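Xylooligosaccharide oxidase (Myceliophthora thermophila, PDB 5L6G) oxidises the C1 hydroxyl of xylooligosaccharides and some other sugars to lactones, using a bicovalently bound FAD and reducing molecular oxygen to hydrogen peroxide. Local coordinates at residues 167-172 with 378-383; 174-179 with 285-290; 399-402 with 406-409. One frame throughout, in Å; residues are numbered along the deposited sequence.

Interaction 1. Residues 167-172 with 378-383. With FAD (flavin-adenine dinucleotide), chain D.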
loop_
_atom_site.group_PDB
_atom_site.type_symbol
_atom_site.label_atom_id
_atom_site.label_comp_id
_atom_site.label_asym_id
_atom_site.label_seq_id
_atom_site.Cartn_x
_atom_site.Cartn_y
_atom_site.Cartn_z
ATOM N N GLY A 167 -4.547 -2.171 2.652
ATOM C CA GLY A 167 -3.581 -2.638 3.651
ATOM C C GLY A 167 -2.859 -1.427 4.225
ATOM O O GLY A 167 -3.471 -0.632 4.952
ATOM N N GLY A 168 -1.581 -1.281 3.864
ATOM C CA GLY A 168 -0.791 -0.126 4.230
ATOM C C GLY A 168 0.163 -0.437 5.363
ATOM O O GLY A 168 -0.204 -0.368 6.526
ATOM N N PHE A 169 1.394 -0.777 4.996
ATOM C CA PHE A 169 2.411 -1.273 5.895
ATOM C C PHE A 169 3.544 -0.244 5.991
ATOM O O PHE A 169 4.059 0.234 4.961
ATOM C CB PHE A 169 2.992 -2.577 5.343
ATOM C CG PHE A 169 3.937 -3.243 6.291
ATOM C CD1 PHE A 169 5.280 -2.850 6.353
ATOM C CD2 PHE A 169 3.492 -4.238 7.125
ATOM C CE1 PHE A 169 6.151 -3.457 7.250
ATOM C CE2 PHE A 169 4.355 -4.840 8.029
ATOM C CZ PHE A 169 5.679 -4.439 8.094
ATOM N N GLY A 170 3.959 0.057 7.221
ATOM C CA GLY A 170 5.065 0.937 7.441
ATOM C C GLY A 170 5.842 0.624 8.703
ATOM O O GLY A 170 5.803 -0.499 9.235
ATOM N N PHE A 171 6.569 1.629 9.158
ATOM C CA PHE A 171 7.487 1.481 10.278
ATOM C C PHE A 171 6.836 1.544 11.658
ATOM O O PHE A 171 7.527 1.660 12.689
ATOM C CB PHE A 171 8.629 2.494 10.139
ATOM C CG PHE A 171 9.748 2.023 9.244
ATOM C CD1 PHE A 171 10.589 0.993 9.634
ATOM C CD2 PHE A 171 9.963 2.607 8.017
ATOM C CE1 PHE A 171 11.633 0.562 8.819
ATOM C CE2 PHE A 171 11.003 2.186 7.198
ATOM C CZ PHE A 171 11.838 1.163 7.605
ATOM N N SER A 172 5.509 1.455 11.677
ATOM C CA SER A 172 4.745 1.233 12.895
ATOM C C SER A 172 3.917 -0.040 12.837
ATOM O O SER A 172 3.196 -0.341 13.780
ATOM C CB SER A 172 3.796 2.416 13.146
ATOM O OG SER A 172 4.548 3.570 13.443
ATOM N N ILE A 378 12.579 -5.146 -0.930
ATOM C CA ILE A 378 12.298 -4.947 0.478
ATOM C C ILE A 378 11.678 -6.237 0.998
ATOM O O ILE A 378 10.796 -6.793 0.368
ATOM C CB ILE A 378 11.373 -3.757 0.705
ATOM C CG1 ILE A 378 12.140 -2.457 0.489
ATOM C CG2 ILE A 378 10.765 -3.804 2.100
ATOM C CD1 ILE A 378 11.285 -1.215 0.655
ATOM N N ILE A 379 12.180 -6.736 2.120
ATOM C CA ILE A 379 11.574 -7.861 2.793
ATOM C C ILE A 379 11.170 -7.332 4.153
ATOM O O ILE A 379 12.020 -7.098 5.015
ATOM C CB ILE A 379 12.545 -9.066 2.964
ATOM C CG1 ILE A 379 13.174 -9.455 1.627
ATOM C CG2 ILE A 379 11.808 -10.269 3.551
ATOM C CD1 ILE A 379 14.537 -10.074 1.761
ATOM N N ASP A 380 9.873 -7.139 4.351
ATOM C CA ASP A 380 9.395 -6.584 5.608
ATOM C C ASP A 380 9.308 -7.681 6.641
ATOM O O ASP A 380 8.839 -8.776 6.334
ATOM C CB ASP A 380 8.008 -5.969 5.429
ATOM C CG ASP A 380 8.046 -4.678 4.665
ATOM O OD1 ASP A 380 8.815 -3.784 5.036
ATOM O OD2 ASP A 380 7.269 -4.527 3.726
ATOM N N MET A 381 9.753 -7.389 7.866
ATOM C CA MET A 381 9.487 -8.274 8.989
ATOM C C MET A 381 8.019 -8.078 9.372
ATOM O O MET A 381 7.664 -7.190 10.117
ATOM C CB MET A 381 10.433 -7.979 10.181
ATOM C CG MET A 381 11.902 -8.062 9.830
ATOM S SD MET A 381 12.537 -9.653 9.235
ATOM C CE MET A 381 12.464 -9.409 7.467
ATOM N N TYR A 382 7.167 -8.936 8.836
ATOM C CA TYR A 382 5.742 -8.660 8.731
ATOM C C TYR A 382 4.927 -9.382 9.801
ATOM O O TYR A 382 4.046 -8.798 10.437
ATOM C CB TYR A 382 5.310 -9.064 7.318
ATOM C CG TYR A 382 3.834 -8.986 7.019
ATOM C CD1 TYR A 382 2.996 -10.057 7.291
ATOM C CD2 TYR A 382 3.289 -7.859 6.448
ATOM C CE1 TYR A 382 1.654 -10.009 7.012
ATOM C CE2 TYR A 382 1.941 -7.796 6.147
ATOM C CZ TYR A 382 1.128 -8.870 6.440
ATOM O OH TYR A 382 -0.204 -8.801 6.147
ATOM N N GLY A 383 5.210 -10.670 9.968
ATOM C CA GLY A 383 4.414 -11.552 10.793
ATOM C C GLY A 383 5.138 -11.994 12.054
ATOM O O GLY A 383 5.915 -11.244 12.649
HETATM P PA FAD D . -4.342 5.773 -6.253
HETATM O O1A FAD D . -5.027 7.118 -6.195
HETATM O O2A FAD D . -3.581 5.462 -7.503
HETATM O O5B FAD D . -5.350 4.634 -5.851
HETATM C C5B FAD D . -4.995 3.251 -5.773
HETATM C C4B FAD D . -6.238 2.397 -5.886
HETATM O O4B FAD D . -7.132 2.720 -4.819
HETATM C C3B FAD D . -7.005 2.643 -7.175
HETATM O O3B FAD D . -7.664 1.454 -7.559
HETATM C C2B FAD D . -8.034 3.669 -6.776
HETATM O O2B FAD D . -9.161 3.716 -7.642
HETATM C C1B FAD D . -8.355 3.227 -5.366
HETATM N N9A FAD D . -8.840 4.358 -4.571
HETATM C C8A FAD D . -8.246 5.526 -4.342
HETATM N N7A FAD D . -9.027 6.320 -3.572
HETATM C C5A FAD D . -10.123 5.605 -3.315
HETATM C C6A FAD D . -11.363 5.858 -2.585
HETATM N N6A FAD D . -11.481 7.051 -1.972
HETATM N N1A FAD D . -12.296 4.883 -2.583
HETATM C C2A FAD D . -12.136 3.704 -3.189
HETATM N N3A FAD D . -11.001 3.403 -3.888
HETATM C C4A FAD D . -10.000 4.321 -3.966
HETATM N N1 FAD D . 2.537 0.946 0.377
HETATM C C2 FAD D . 2.736 0.396 1.616
HETATM O O2 FAD D . 1.966 -0.523 2.009
HETATM N N3 FAD D . 3.721 0.853 2.428
HETATM C C4 FAD D . 4.548 1.867 2.077
HETATM O O4 FAD D . 5.471 2.302 2.821
HETATM C C4X FAD D . 4.399 2.505 0.751
HETATM N N5 FAD D . 5.188 3.528 0.311
HETATM C C5X FAD D . 5.017 4.137 -0.922
HETATM C C6 FAD D . 5.813 5.206 -1.353
HETATM C C7 FAD D . 5.604 5.771 -2.621
HETATM C C7M FAD D . 6.499 6.906 -3.054
HETATM C C8 FAD D . 4.498 5.282 -3.515
HETATM C C8M FAD D . 4.201 5.926 -4.865
HETATM C C9 FAD D . 3.712 4.229 -3.058
HETATM C C9A FAD D . 3.934 3.624 -1.808
HETATM N N10 FAD D . 3.151 2.534 -1.342
HETATM C C10 FAD D . 3.330 1.947 -0.087
HETATM C "C1'" FAD D . 2.076 1.960 -2.142
HETATM C "C2'" FAD D . 0.748 2.583 -1.849
HETATM O "O2'" FAD D . 0.276 2.017 -0.623
HETATM C "C3'" FAD D . -0.177 2.155 -2.974
HETATM O "O3'" FAD D . 0.338 2.561 -4.248
HETATM C "C4'" FAD D . -1.550 2.791 -2.740
HETATM O "O4'" FAD D . -2.559 1.924 -3.276
HETATM C "C5'" FAD D . -1.584 4.162 -3.366
HETATM O "O5'" FAD D . -2.694 4.897 -2.847
HETATM P P FAD D . -3.110 6.213 -3.614
HETATM O O1P FAD D . -4.398 6.757 -3.080
HETATM O O2P FAD D . -1.948 7.152 -3.677
HETATM O O3P FAD D . -3.210 5.672 -5.118
#

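Interaction 2. Residues 174-179 with 285-290. With NAG (2-acetamido-2-deoxy-beta-D-glucopyranose), chain G; XYP (beta-D-xylopyranose), chain J.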
loop_
_atom_site.group_PDB
_atom_site.type_symbol
_atom_site.label_atom_id
_atom_site.label_comp_id
_atom_site.label_asym_id
_atom_site.label_seq_id
_atom_site.Cartn_x
_atom_site.Cartn_y
_atom_site.Cartn_z
ATOM N N HIS A 174 4.520 -3.438 12.658
ATOM C CA HIS A 174 4.738 -4.473 13.656
ATOM C C HIS A 174 4.109 -4.069 15.006
ATOM O O HIS A 174 3.473 -4.900 15.685
ATOM C CB HIS A 174 6.201 -4.769 13.843
ATOM C CG HIS A 174 6.444 -6.054 14.557
ATOM N ND1 HIS A 174 6.981 -6.115 15.821
ATOM C CD2 HIS A 174 6.173 -7.331 14.196
ATOM C CE1 HIS A 174 7.063 -7.381 16.196
ATOM N NE2 HIS A 174 6.574 -8.135 15.228
ATOM N N SER A 175 4.295 -2.803 15.395
ATOM C CA SER A 175 3.745 -2.313 16.649
ATOM C C SER A 175 2.227 -2.117 16.652
ATOM O O SER A 175 1.587 -2.325 17.695
ATOM C CB SER A 175 4.401 -0.993 17.042
ATOM O OG SER A 175 5.804 -1.117 17.075
ATOM N N HIS A 176 1.653 -1.693 15.516
ATOM C CA HIS A 176 0.285 -1.160 15.491
ATOM C C HIS A 176 -0.591 -1.577 14.299
ATOM O O HIS A 176 -1.749 -1.167 14.199
ATOM C CB HIS A 176 0.348 0.380 15.527
ATOM C CG HIS A 176 0.906 0.937 16.802
ATOM N ND1 HIS A 176 0.290 0.774 18.020
ATOM C CD2 HIS A 176 1.998 1.696 17.036
ATOM C CE1 HIS A 176 0.992 1.385 18.961
ATOM N NE2 HIS A 176 2.041 1.948 18.389
ATOM N N GLY A 177 -0.073 -2.405 13.409
ATOM C CA GLY A 177 -0.909 -2.949 12.358
ATOM C C GLY A 177 -0.848 -2.158 11.080
ATOM O O GLY A 177 0.062 -1.357 10.852
ATOM N N LEU A 178 -1.796 -2.428 10.210
ATOM C CA LEU A 178 -1.806 -1.814 8.894
ATOM C C LEU A 178 -2.663 -0.561 8.961
ATOM O O LEU A 178 -3.437 -0.400 9.894
ATOM C CB LEU A 178 -2.370 -2.781 7.860
ATOM C CG LEU A 178 -1.621 -4.100 7.686
ATOM C CD1 LEU A 178 -2.378 -5.034 6.757
ATOM C CD2 LEU A 178 -0.215 -3.838 7.178
ATOM N N ALA A 179 -2.545 0.307 7.962
ATOM C CA ALA A 179 -3.408 1.495 7.887
ATOM C C ALA A 179 -4.883 1.107 7.921
ATOM O O ALA A 179 -5.684 1.752 8.600
ATOM C CB ALA A 179 -3.094 2.300 6.633
ATOM N N LEU A 285 12.790 0.933 12.762
ATOM C CA LEU A 285 12.347 2.027 13.599
ATOM C C LEU A 285 11.853 1.391 14.896
ATOM O O LEU A 285 10.894 0.612 14.905
ATOM C CB LEU A 285 11.242 2.841 12.931
ATOM C CG LEU A 285 10.913 4.161 13.630
ATOM C CD1 LEU A 285 12.069 5.135 13.461
ATOM C CD2 LEU A 285 9.619 4.781 13.155
ATOM N N TYR A 286 12.535 1.705 15.986
ATOM C CA TYR A 286 12.191 1.161 17.272
ATOM C C TYR A 286 11.400 2.210 18.027
ATOM O O TYR A 286 11.844 3.355 18.156
ATOM C CB TYR A 286 13.468 0.806 18.017
ATOM C CG TYR A 286 13.222 0.146 19.336
ATOM C CD1 TYR A 286 12.883 -1.203 19.404
ATOM C CD2 TYR A 286 13.319 0.871 20.517
ATOM C CE1 TYR A 286 12.638 -1.814 20.613
ATOM C CE2 TYR A 286 13.082 0.271 21.745
ATOM C CZ TYR A 286 12.746 -1.072 21.781
ATOM O OH TYR A 286 12.523 -1.665 22.977
ATOM N N HIS A 287 10.222 1.835 18.513
ATOM C CA HIS A 287 9.381 2.767 19.256
ATOM C C HIS A 287 9.829 2.851 20.713
ATOM O O HIS A 287 9.232 2.257 21.608
ATOM C CB HIS A 287 7.921 2.370 19.149
ATOM C CG HIS A 287 7.366 2.531 17.772
ATOM N ND1 HIS A 287 6.120 3.053 17.544
ATOM C CD2 HIS A 287 7.897 2.276 16.551
ATOM C CE1 HIS A 287 5.887 3.089 16.247
ATOM N NE2 HIS A 287 6.948 2.618 15.620
ATOM N N GLY A 288 10.897 3.599 20.908
ATOM C CA GLY A 288 11.562 3.745 22.191
ATOM C C GLY A 288 12.893 4.435 21.932
ATOM O O GLY A 288 13.212 4.775 20.794
ATOM N N ASN A 289 13.668 4.646 22.988
ATOM C CA ASN A 289 14.915 5.392 22.875
ATOM C C ASN A 289 16.058 4.462 22.483
ATOM O O ASN A 289 15.849 3.257 22.318
ATOM C CB ASN A 289 15.206 6.150 24.178
ATOM C CG ASN A 289 15.253 5.242 25.387
ATOM O OD1 ASN A 289 15.680 4.098 25.294
ATOM N ND2 ASN A 289 14.817 5.763 26.547
ATOM N N ALA A 290 17.260 5.015 22.324
ATOM C CA ALA A 290 18.373 4.261 21.752
ATOM C C ALA A 290 18.863 3.162 22.677
ATOM O O ALA A 290 19.221 2.084 22.215
ATOM C CB ALA A 290 19.519 5.191 21.378
HETATM C C1 NAG G . 14.805 4.998 27.779
HETATM C C2 NAG G . 15.059 5.960 28.949
HETATM C C3 NAG G . 14.831 5.305 30.307
HETATM C C4 NAG G . 13.513 4.550 30.336
HETATM C C5 NAG G . 13.385 3.626 29.126
HETATM C C6 NAG G . 12.010 2.971 29.069
HETATM C C7 NAG G . 16.600 7.825 28.573
HETATM C C8 NAG G . 18.021 8.306 28.479
HETATM N N2 NAG G . 16.393 6.535 28.845
HETATM O O3 NAG G . 14.754 6.303 31.297
HETATM O O4 NAG G . 13.452 3.814 31.537
HETATM O O5 NAG G . 13.553 4.370 27.942
HETATM O O6 NAG G . 12.080 1.793 28.293
HETATM O O7 NAG G . 15.685 8.634 28.409
HETATM O O1 XYP J . -2.834 -2.979 17.878
HETATM C C1 XYP J . -4.115 -3.015 17.237
HETATM C C2 XYP J . -5.002 -1.898 17.786
HETATM C C3 XYP J . -6.310 -1.783 17.005
HETATM C C4 XYP J . -6.041 -1.800 15.501
HETATM C C5 XYP J . -5.147 -2.977 15.114
HETATM O O2 XYP J . -5.265 -2.175 19.166
HETATM O O3 XYP J . -7.021 -0.582 17.359
HETATM O O4 XYP J . -7.287 -1.875 14.801
HETATM O O5 XYP J . -3.923 -2.876 15.827
HETATM O O HOH W 1 4.161 3.263 19.378
#

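Interaction 3. Residues 399-402 with 406-409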
loop_
_atom_site.group_PDB
_atom_site.type_symbol
_atom_site.label_atom_id
_atom_site.label_comp_id
_atom_site.label_asym_id
_atom_site.label_seq_id
_atom_site.Cartn_x
_atom_site.Cartn_y
_atom_site.Cartn_z
ATOM N N TYR A 399 -8.797 -8.003 3.679
ATOM C CA TYR A 399 -7.340 -8.106 3.598
ATOM C C TYR A 399 -6.917 -9.530 4.040
ATOM O O TYR A 399 -7.277 -9.976 5.123
ATOM C CB TYR A 399 -6.655 -7.010 4.427
ATOM C CG TYR A 399 -5.145 -7.106 4.350
ATOM C CD1 TYR A 399 -4.451 -6.436 3.352
ATOM C CD2 TYR A 399 -4.424 -7.862 5.266
ATOM C CE1 TYR A 399 -3.079 -6.531 3.238
ATOM C CE2 TYR A 399 -3.028 -7.974 5.165
ATOM C CZ TYR A 399 -2.370 -7.303 4.143
ATOM O OH TYR A 399 -1.006 -7.354 3.986
ATOM N N ALA A 400 -6.125 -10.224 3.217
ATOM C CA ALA A 400 -6.035 -11.684 3.303
ATOM C C ALA A 400 -4.951 -12.227 4.216
ATOM O O ALA A 400 -4.963 -13.400 4.577
ATOM C CB ALA A 400 -5.860 -12.281 1.905
ATOM N N PHE A 401 -3.991 -11.394 4.560
ATOM C CA PHE A 401 -2.722 -11.897 5.066
ATOM C C PHE A 401 -2.528 -11.609 6.547
ATOM O O PHE A 401 -1.747 -10.741 6.927
ATOM C CB PHE A 401 -1.603 -11.342 4.200
ATOM C CG PHE A 401 -1.843 -11.562 2.728
ATOM C CD1 PHE A 401 -1.911 -12.845 2.216
ATOM C CD2 PHE A 401 -2.018 -10.513 1.873
ATOM C CE1 PHE A 401 -2.155 -13.065 0.872
ATOM C CE2 PHE A 401 -2.261 -10.726 0.522
ATOM C CZ PHE A 401 -2.326 -11.995 0.021
ATOM N N ARG A 402 -3.235 -12.383 7.363
ATOM C CA ARG A 402 -3.293 -12.181 8.807
ATOM C C ARG A 402 -2.774 -13.305 9.691
ATOM O O ARG A 402 -2.802 -13.174 10.907
ATOM C CB ARG A 402 -4.750 -11.936 9.187
ATOM C CG ARG A 402 -5.323 -10.720 8.522
ATOM C CD ARG A 402 -4.582 -9.448 8.917
ATOM N NE ARG A 402 -5.368 -8.267 8.550
ATOM C CZ ARG A 402 -5.091 -7.001 8.876
ATOM N NH1 ARG A 402 -4.034 -6.670 9.625
ATOM N NH2 ARG A 402 -5.912 -6.043 8.463
ATOM N N ARG A 406 1.878 -18.173 8.629
ATOM C CA ARG A 406 1.773 -18.345 7.181
ATOM C C ARG A 406 2.149 -17.053 6.428
ATOM O O ARG A 406 2.665 -17.093 5.296
ATOM C CB ARG A 406 0.341 -18.783 6.839
ATOM C CG ARG A 406 0.073 -19.222 5.405
ATOM C CD ARG A 406 -1.415 -19.541 5.227
ATOM N NE ARG A 406 -1.812 -20.726 5.992
ATOM C CZ ARG A 406 -1.559 -21.982 5.618
ATOM N NH1 ARG A 406 -0.909 -22.237 4.484
ATOM N NH2 ARG A 406 -1.951 -23.001 6.384
ATOM N N HIS A 407 1.899 -15.912 7.066
ATOM C CA HIS A 407 2.165 -14.619 6.458
ATOM C C HIS A 407 3.232 -13.953 7.272
ATOM O O HIS A 407 2.968 -13.143 8.148
ATOM C CB HIS A 407 0.871 -13.822 6.383
ATOM C CG HIS A 407 -0.184 -14.549 5.621
ATOM N ND1 HIS A 407 -1.408 -14.866 6.156
ATOM C CD2 HIS A 407 -0.151 -15.111 4.389
ATOM C CE1 HIS A 407 -2.111 -15.544 5.263
ATOM N NE2 HIS A 407 -1.375 -15.695 4.179
ATOM N N LEU A 408 4.457 -14.346 6.961
ATOM C CA LEU A 408 5.610 -13.975 7.761
ATOM C C LEU A 408 6.343 -12.777 7.194
ATOM O O LEU A 408 6.862 -11.953 7.965
ATOM C CB LEU A 408 6.573 -15.143 7.790
ATOM C CG LEU A 408 7.722 -15.001 8.774
ATOM C CD1 LEU A 408 7.220 -14.780 10.194
ATOM C CD2 LEU A 408 8.611 -16.232 8.701
ATOM N N PHE A 409 6.412 -12.716 5.857
ATOM C CA PHE A 409 7.179 -11.700 5.138
ATOM C C PHE A 409 6.317 -11.073 4.062
ATOM O O PHE A 409 5.567 -11.760 3.370
ATOM C CB PHE A 409 8.399 -12.287 4.417
ATOM C CG PHE A 409 9.459 -12.820 5.329
ATOM C CD1 PHE A 409 10.008 -12.018 6.313
ATOM C CD2 PHE A 409 9.906 -14.122 5.200
ATOM C CE1 PHE A 409 10.991 -12.497 7.140
ATOM C CE2 PHE A 409 10.869 -14.617 6.044
ATOM C CZ PHE A 409 11.427 -13.800 7.010
#

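Interaction 1. Residues 167-172 with 378-383
Phe169 reaches from a loop at the pyrimidine edge of the flavin to the end of strand 374-381, where its ring meets the side chains of Asp380 and Tyr382, both obliquely and from the same side of the ring plane. With CG anti to the backbone N (chi1 -173°), the ring is carried away from the cofactor and toward the strand. Its CE1 comes to 3.4 Å from Asp380 CG, and the carboxylate, its plane 33° from that of the ring, slides past the CD1-CE1 edge. Tyr382 takes the CD2-CE2 edge, its CD2 3.6 Å from Phe169 CE2. These two rings are nearly parallel but so far displaced that they barely overlap, with centroids 5.6 Å apart. Met381 contributes its backbone: O sits near the plane of the Phe169 ring, 3.9 Å from CZ. Tyr382 OH is held by Phe401 O.

The backbone of Phe169 grips the flavin pyrimidine twice, N donating to FAD O2 at 3.1 Å and O accepting from FAD N3 at 2.6 Å. No hydrogen bond joins the two segments, so buried van der Waals packing links this cofactor-binding loop to the substrate-side strand, where the Asp380 carboxylate would probably help balance and position substrate-binding Arg272.

Interaction 2. Residues 174-179 with 285-290
Ser175 and His176, at the end of helix 173-176, meet the single side chain of His287. The direct contacts are loose van der Waals ones. Ser175 OG stands over the centre of one face of the His287 imidazole, 4.0 Å from CD2, while its own hydrogen bonds go to Glu267 and Asn270. His287 CE1 approaches the edge of the His176 ring, 4.2 Å from CD2, and the two imidazole planes are inclined at 55°, neither stacked nor edge-to-face.

A water makes the polar link. It lies in the plane of both imidazoles and bonds His176 NE2 and His287 ND1, each at 2.7 Å. With His287 NE2 bonded to Phe171 O, both ring nitrogens have partners and the rotation of the ring is fixed.

Farther along, Asn289 carries an N-linked sugar through a covalent bond from ND2 to NAG C1, while OD1 caps the start of helix 290-304 at Ala292 N. His287 is the centre of an inverse gamma turn between strand 280-286 and that helix. The contact thus fastens the short helix 173-176 of the FAD-binding region to the end of strand 280-286, an inner strand of the large antiparallel sheet, beside the beginning of strand 269-275.

Interaction 3. Residues 399-402 with 406-409
Phe401 and His407 pack side chain to side chain across a tight excursion of the chain, only four residues apart at the nearest ends of the two segments. The aromatic part is a T-shaped pair: the edge of Phe401 is directed at the face of His407, with planes at 74° and centroids 5.2 Å apart. CD1 does the touching, 3.5 Å from His407 NE2. CG of Phe401 stands beside its backbone N, anti to the carbonyl carbon (chi1 -51°), which brings that edge across the imidazole.

A CH-pi contact adds to it. Phe401 CA lies over the same ring, 3.7 Å from its centroid and 21° off the normal, so backbone and side chain of one residue both press on the imidazole. Arg406 CG lies over the opposite face, leaving the ring sandwiched. Ala400 CB, in turn, sits over the centre of one face of Phe401.

Polar contacts across the pair are weaker than proximity suggests. Arg402 N is 3.3 Å from His407 ND1 but badly angled for a hydrogen bond; ND1 is instead bonded to Asp403 N, within the connecting loop. Ala400 O, 3.6 Å from His407 CE1, is taken by Gln468. Arg402 points its guanidinium the other way, to a salt bridge with Asp181.

Both segments belong to the connection between strands 374-381 and 409-417. Phe401 and His407 rest on Val348 of strand 341-349, and Leu408 and Phe409 form a classic beta bulge opposite Thr349 as the chain enters strand 409-417.

In the fold
Interaction 1 is the hub of the three. Its flavin-binding loop runs into helix 173-176 of interaction 2, and the two are tied directly by Phe171 O to His287 NE2 at 3.1 Å and by Gly168 O to Ala179 N at 2.8 Å; their centres are about 10 Å apart. Toward interaction 3, Tyr382 OH meets Phe401 O at 2.6 Å and Tyr399 OH at 2.7 Å. Interactions 2 and 3, with centres about 18 Å apart, touch where Leu178 CD1 packs on Tyr399 CE2 at 3.4 Å. Phe169 of interaction 1 bonds FAD directly, whereas the side chains of His287 and Phe401 lie about 13 and 11 Å from it. The Asp380 side chain is about 5 Å from a bound xylose.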